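PDB 3VV3: deseasin MCP-01 from Pseudoalteromonas sp., which is a collagen-degrading serine protease of the subtilisin family that hydrolyses peptide bonds. Local coordinates for residues G69-A72 and G73-I76; A185-A188 and S189-D193; A307-N310 and G311-A315. All coordinates share one frame; numbering follows the deposited sequence.

Contact 1 of 3, residues G69-A72 and G73-I76; sequences GEIA and GDGI. With CA (calcium ion), chain F; CA (calcium ion), chain C.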
# COMPACT_ATOMS: atom_id res chain seq x y z
N GLY A 69 3.71 -29.61 17.88
CA GLY A 69 3.61 -30.93 17.26
C GLY A 69 4.61 -31.19 16.15
O GLY A 69 4.57 -32.25 15.51
N GLU A 70 5.49 -30.23 15.90
CA GLU A 70 6.52 -30.36 14.87
C GLU A 70 7.93 -30.47 15.43
O GLU A 70 8.34 -29.66 16.28
CB GLU A 70 6.48 -29.18 13.89
CG GLU A 70 5.53 -29.37 12.70
CD GLU A 70 6.11 -30.29 11.64
OE1 GLU A 70 7.31 -30.58 11.71
OE2 GLU A 70 5.38 -30.70 10.73
N ILE A 71 8.66 -31.47 14.96
CA ILE A 71 10.10 -31.53 15.15
C ILE A 71 10.73 -30.71 14.03
O ILE A 71 10.56 -31.02 12.86
CB ILE A 71 10.61 -32.98 15.05
CG1 ILE A 71 9.95 -33.83 16.14
CG2 ILE A 71 12.12 -33.01 15.15
CD1 ILE A 71 10.46 -35.27 16.18
N ALA A 72 11.45 -29.65 14.38
CA ALA A 72 12.01 -28.78 13.36
C ALA A 72 13.05 -29.51 12.53
O ALA A 72 13.86 -30.28 13.05
CB ALA A 72 12.62 -27.53 13.99
N GLY A 73 13.00 -29.28 11.22
CA GLY A 73 14.09 -29.64 10.33
C GLY A 73 14.30 -31.10 10.02
O GLY A 73 15.32 -31.46 9.43
N ASP A 74 13.35 -31.96 10.40
CA ASP A 74 13.51 -33.39 10.11
C ASP A 74 12.87 -33.82 8.78
O ASP A 74 12.99 -34.98 8.37
CB ASP A 74 13.05 -34.27 11.29
CG ASP A 74 11.54 -34.36 11.40
OD1 ASP A 74 10.84 -33.57 10.74
OD2 ASP A 74 11.06 -35.22 12.16
N GLY A 75 12.23 -32.89 8.09
CA GLY A 75 11.68 -33.16 6.77
C GLY A 75 10.40 -33.98 6.81
O GLY A 75 9.92 -34.44 5.78
N ILE A 76 9.86 -34.15 8.01
CA ILE A 76 8.64 -34.92 8.23
C ILE A 76 7.53 -34.01 8.75
O ILE A 76 7.78 -33.14 9.58
CB ILE A 76 8.89 -36.05 9.25
CG1 ILE A 76 9.96 -37.00 8.72
CG2 ILE A 76 7.58 -36.79 9.58
CD1 ILE A 76 10.37 -38.07 9.72
CA CA F . 9.07 -32.01 11.29
CA CA C . 3.25 -30.29 10.08
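Glu70, Ile71, Asp74 and Ile76 converge on one calcium ion in a surface loop, a calcium-binding loop built round the type II beta turn from Ile71 to Asp74. Gly73 takes the positive phi (72°) of the turn's third position, where a CB would clash with the Ala72 carbonyl carbon. The Glu70 side chain leaves CB and reaches CG, which lies 3.6 Å from the chain C calcium. There it bends (chi2 -77°), which sets the carboxylate carbon CD between two metals. OE1 binds the chain F calcium at 2.3 Å and also accepts a hydrogen bond from Asn78 ND2, whereas OE2 binds the chain C calcium at 2.3 Å. With one oxygen on each ion, the carboxylate is a bridge whose rotation is fixed from both ends. The two cations probably offset much of the charge of the carboxylates gathered round them. The chain F ion is also bound by Ile71 O at 2.4 Å, Asp74 OD1 at 2.4 Å and Ile76 O at 2.4 Å, with Asp85 adding an oxygen from further along the loop. Asp77, Asp79, Asn81, Tyr83 and Asp86 complete the site of the chain C ion. Asp74 crosses Ile71 at about a right angle, OD2 lying 3.7 Å from Ile71 CB. Its metal-bound OD1 also closes an Asx turn: Ile76 N donates to Asp74 OD1 over 3.0 Å, arriving from above the carboxylate plane, 57° out of it.

Contact 2 of 3, residues A185-A188 and S189-D193; sequences AITA and SEQAD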
# COMPACT_ATOMS: atom_id res chain seq x y z
N ALA A 185 -15.13 -21.21 3.99
CA ALA A 185 -13.95 -21.35 4.83
C ALA A 185 -14.14 -20.51 6.10
O ALA A 185 -13.77 -20.93 7.21
CB ALA A 185 -12.71 -20.91 4.08
N ILE A 186 -14.73 -19.33 5.93
CA ILE A 186 -14.97 -18.44 7.05
C ILE A 186 -16.03 -19.03 7.97
O ILE A 186 -15.92 -18.95 9.19
CB ILE A 186 -15.36 -17.03 6.59
CG1 ILE A 186 -14.19 -16.40 5.83
CG2 ILE A 186 -15.78 -16.16 7.78
CD1 ILE A 186 -14.53 -15.09 5.11
N THR A 187 -17.06 -19.64 7.38
CA THR A 187 -18.07 -20.33 8.16
C THR A 187 -17.44 -21.43 9.02
O THR A 187 -17.81 -21.60 10.18
CB THR A 187 -19.18 -20.90 7.28
OG1 THR A 187 -19.91 -19.81 6.69
CG2 THR A 187 -20.13 -21.77 8.10
N ALA A 188 -16.48 -22.16 8.45
CA ALA A 188 -15.81 -23.21 9.21
C ALA A 188 -15.02 -22.61 10.37
O ALA A 188 -14.96 -23.19 11.45
CB ALA A 188 -14.89 -24.04 8.32
N SER A 189 -14.40 -21.45 10.13
CA SER A 189 -13.67 -20.78 11.19
C SER A 189 -14.63 -20.37 12.32
O SER A 189 -14.27 -20.41 13.50
CB SER A 189 -12.86 -19.59 10.66
OG SER A 189 -13.68 -18.48 10.37
N GLU A 190 -15.85 -19.97 11.96
CA GLU A 190 -16.83 -19.63 12.99
C GLU A 190 -17.16 -20.83 13.86
O GLU A 190 -17.28 -20.71 15.08
CB GLU A 190 -18.12 -19.05 12.40
CG GLU A 190 -19.09 -18.58 13.49
CD GLU A 190 -20.34 -17.91 12.97
OE1 GLU A 190 -20.55 -17.89 11.74
OE2 GLU A 190 -21.12 -17.39 13.81
N GLN A 191 -17.32 -22.00 13.25
CA GLN A 191 -17.66 -23.18 14.04
C GLN A 191 -16.50 -23.54 14.98
O GLN A 191 -16.71 -24.17 16.02
CB GLN A 191 -18.03 -24.38 13.14
CG GLN A 191 -18.99 -24.06 11.99
CD GLN A 191 -20.21 -23.23 12.40
OE1 GLN A 191 -20.97 -23.61 13.30
NE2 GLN A 191 -20.40 -22.10 11.73
N ALA A 192 -15.29 -23.11 14.62
CA ALA A 192 -14.10 -23.34 15.45
C ALA A 192 -13.85 -22.25 16.50
O ALA A 192 -12.84 -22.27 17.19
CB ALA A 192 -12.87 -23.51 14.56
N ASP A 193 -14.78 -21.30 16.59
CA ASP A 193 -14.72 -20.19 17.55
C ASP A 193 -13.60 -19.19 17.26
O ASP A 193 -12.94 -18.70 18.18
CB ASP A 193 -14.62 -20.71 19.00
CG ASP A 193 -15.77 -21.64 19.36
OD1 ASP A 193 -16.93 -21.31 19.05
OD2 ASP A 193 -15.51 -22.70 19.97
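Gln191 lies alongside Thr187, one helical turn back, with the two side chains pointing the same way and Gln191 NE2 3.7 Å from the methyl Thr187 CG2. Its chain folds back at chi2 (-47°), and this returns the amide to the helix backbone: NE2 donates to Thr187 O at 3.1 Å, with the oxygen close to the plane of the amide. Thr187 O already receives the regular helical bond from Gln191 N, so one residue supplies both donors, and they come from opposite faces of the carbonyl plane. The hydroxyl of Thr187 is engaged elsewhere, with Ala183 O in the preceding turn and Asn219 OD1 on a neighbouring loop.

Ile186 O is doubly used as well. Glu190 N donates to Ile186 O at 3.0 Å. Ser189 OG donates to Ile186 O over a short 2.6 Å. The serine oxygen sits between its own backbone N and carbonyl carbon (chi1 75°), a rotation that places it within reach of the carbonyl three residues back, and Asn221 ND2 is a further partner of this buried hydroxyl. Ser189 and Ala192 also pack on Val157 of helix 146-161, while Ile186 and Glu190 face the loop around Asn221.

At the C-terminal end, Ala192 N still reaches Ala188 O at 3.2 Å, less straight than the bonds before it. Asp193 then swings to positive phi (69°), with two bonds back into the last turn: a Schellman motif closing helix 180-191, the helix of the beta-alpha-beta unit that joins parallel strands 166-171 and 195-199.

Contact 3 of 3, residues A307-N310 and G311-A315; sequences AALN and GKTVA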
# COMPACT_ATOMS: atom_id res chain seq x y z
N ALA A 307 -17.58 10.70 16.50
CA ALA A 307 -18.44 11.50 15.64
C ALA A 307 -18.30 11.14 14.16
O ALA A 307 -19.29 11.08 13.43
CB ALA A 307 -18.17 12.99 15.86
N ALA A 308 -17.07 10.90 13.72
CA ALA A 308 -16.80 10.59 12.32
C ALA A 308 -17.33 9.21 11.91
O ALA A 308 -17.78 9.02 10.78
CB ALA A 308 -15.31 10.70 12.02
N LEU A 309 -17.26 8.25 12.83
CA LEU A 309 -17.68 6.88 12.53
C LEU A 309 -19.18 6.67 12.74
O LEU A 309 -19.76 5.71 12.24
CB LEU A 309 -16.88 5.88 13.36
CG LEU A 309 -15.36 5.92 13.11
CD1 LEU A 309 -14.62 5.17 14.20
CD2 LEU A 309 -15.02 5.36 11.73
N ASN A 310 -19.81 7.59 13.47
CA ASN A 310 -21.24 7.52 13.69
C ASN A 310 -22.03 7.64 12.39
O ASN A 310 -21.85 8.59 11.63
CB ASN A 310 -21.68 8.62 14.66
CG ASN A 310 -23.17 8.59 14.94
OD1 ASN A 310 -23.94 9.36 14.37
ND2 ASN A 310 -23.59 7.68 15.81
N GLY A 311 -22.89 6.67 12.14
CA GLY A 311 -23.69 6.65 10.92
C GLY A 311 -22.94 6.08 9.74
O GLY A 311 -23.50 5.92 8.65
N LYS A 312 -21.66 5.76 9.94
CA LYS A 312 -20.84 5.21 8.87
C LYS A 312 -20.31 3.81 9.20
O LYS A 312 -19.56 3.22 8.42
CB LYS A 312 -19.69 6.15 8.54
CG LYS A 312 -20.15 7.52 8.04
CD LYS A 312 -18.96 8.44 7.85
CE LYS A 312 -19.41 9.82 7.40
NZ LYS A 312 -19.97 9.79 6.03
N THR A 313 -20.70 3.29 10.36
CA THR A 313 -20.32 1.96 10.82
C THR A 313 -21.44 1.47 11.72
O THR A 313 -22.28 2.27 12.14
CB THR A 313 -19.02 1.98 11.65
OG1 THR A 313 -19.14 2.89 12.75
CG2 THR A 313 -17.82 2.38 10.79
N VAL A 314 -21.47 0.18 12.03
CA VAL A 314 -22.54 -0.33 12.88
C VAL A 314 -22.46 0.32 14.27
O VAL A 314 -23.44 0.88 14.76
CB VAL A 314 -22.52 -1.87 13.02
CG1 VAL A 314 -23.55 -2.34 14.06
CG2 VAL A 314 -22.79 -2.54 11.68
N ALA A 315 -21.28 0.25 14.89
CA ALA A 315 -21.13 0.67 16.28
C ALA A 315 -20.85 2.16 16.45
O ALA A 315 -21.13 2.72 17.50
CB ALA A 315 -20.04 -0.15 16.98
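The backbone reverses tightly from Leu309 to Lys312, with Asn310 and Gly311 taking the phi/psi values of a type II turn and Lys312 N donating to Leu309 O at 3.0 Å. Gly311 has positive phi (83°), and a CB there would be driven into Asn310 O, so the turn calls for glycine.

Thr313 adds a side-chain bond to the same acceptor. Its OG1 lies between its backbone N and carbonyl carbon (chi1 56°), which points it back across the turn to donate to Leu309 O at 2.9 Å. Lys312 N and Thr313 OG1 approach that oxygen from opposite faces of the carbonyl plane, each well out of it, so neither displaces the other. The same hydroxyl accepts from Gly316 N and thus links the turn to the chain leading into strand 317-318. Beside this polar link, the methyl Thr313 CG2 comes within 4.2 Å of Leu309 CD2. A valine here would probably cost Leu309 O its hydroxyl donor and deprive Gly316 N of its acceptor, leaving the following backbone freer to shift.

Lys312 runs out extended and passes Ala308 O, its CD 3.2 Å from that oxygen. Only at chi4 (-68°) does the chain bend, and the lysine makes a cation-pi contact with Trp240. Its side chain also touches Met234, on which Ala308 packs too.

Leu309 and Thr313 are both buried. The chemistry implies that a carbonyl oxygen gripped by a main-chain and a side-chain donor probably steadies the turn in the connection between antiparallel strands 304-305 and 317-318, while the neighbouring lysine ties it to the loop carrying Trp240.

How the contacts relate
The three contacts follow one another along the chain without interleaving, all within the subtilisin-like catalytic domain, and none touches another. Contact 1 lies on the surface, its centre about 28 Å from the centre of the chain, in the loop between strands 45-50 and 89-91. Contact 2 closes helix 180-191, which packs beside the seven-stranded parallel sheet to which those two strands also belong; the centres of contacts 1 and 2 are about 28 Å apart. Contact 3, about 27 Å from contact 2 between centres, lies in the loop joining strands 304-305 and 317-318 of a separate two-stranded antiparallel sheet. Contacts 1 and 3 lie on opposite sides of the chain's centre, their centres about 48 Å apart. Metal binding, helix capping and a hydrogen-bonded turn thus order separate regions.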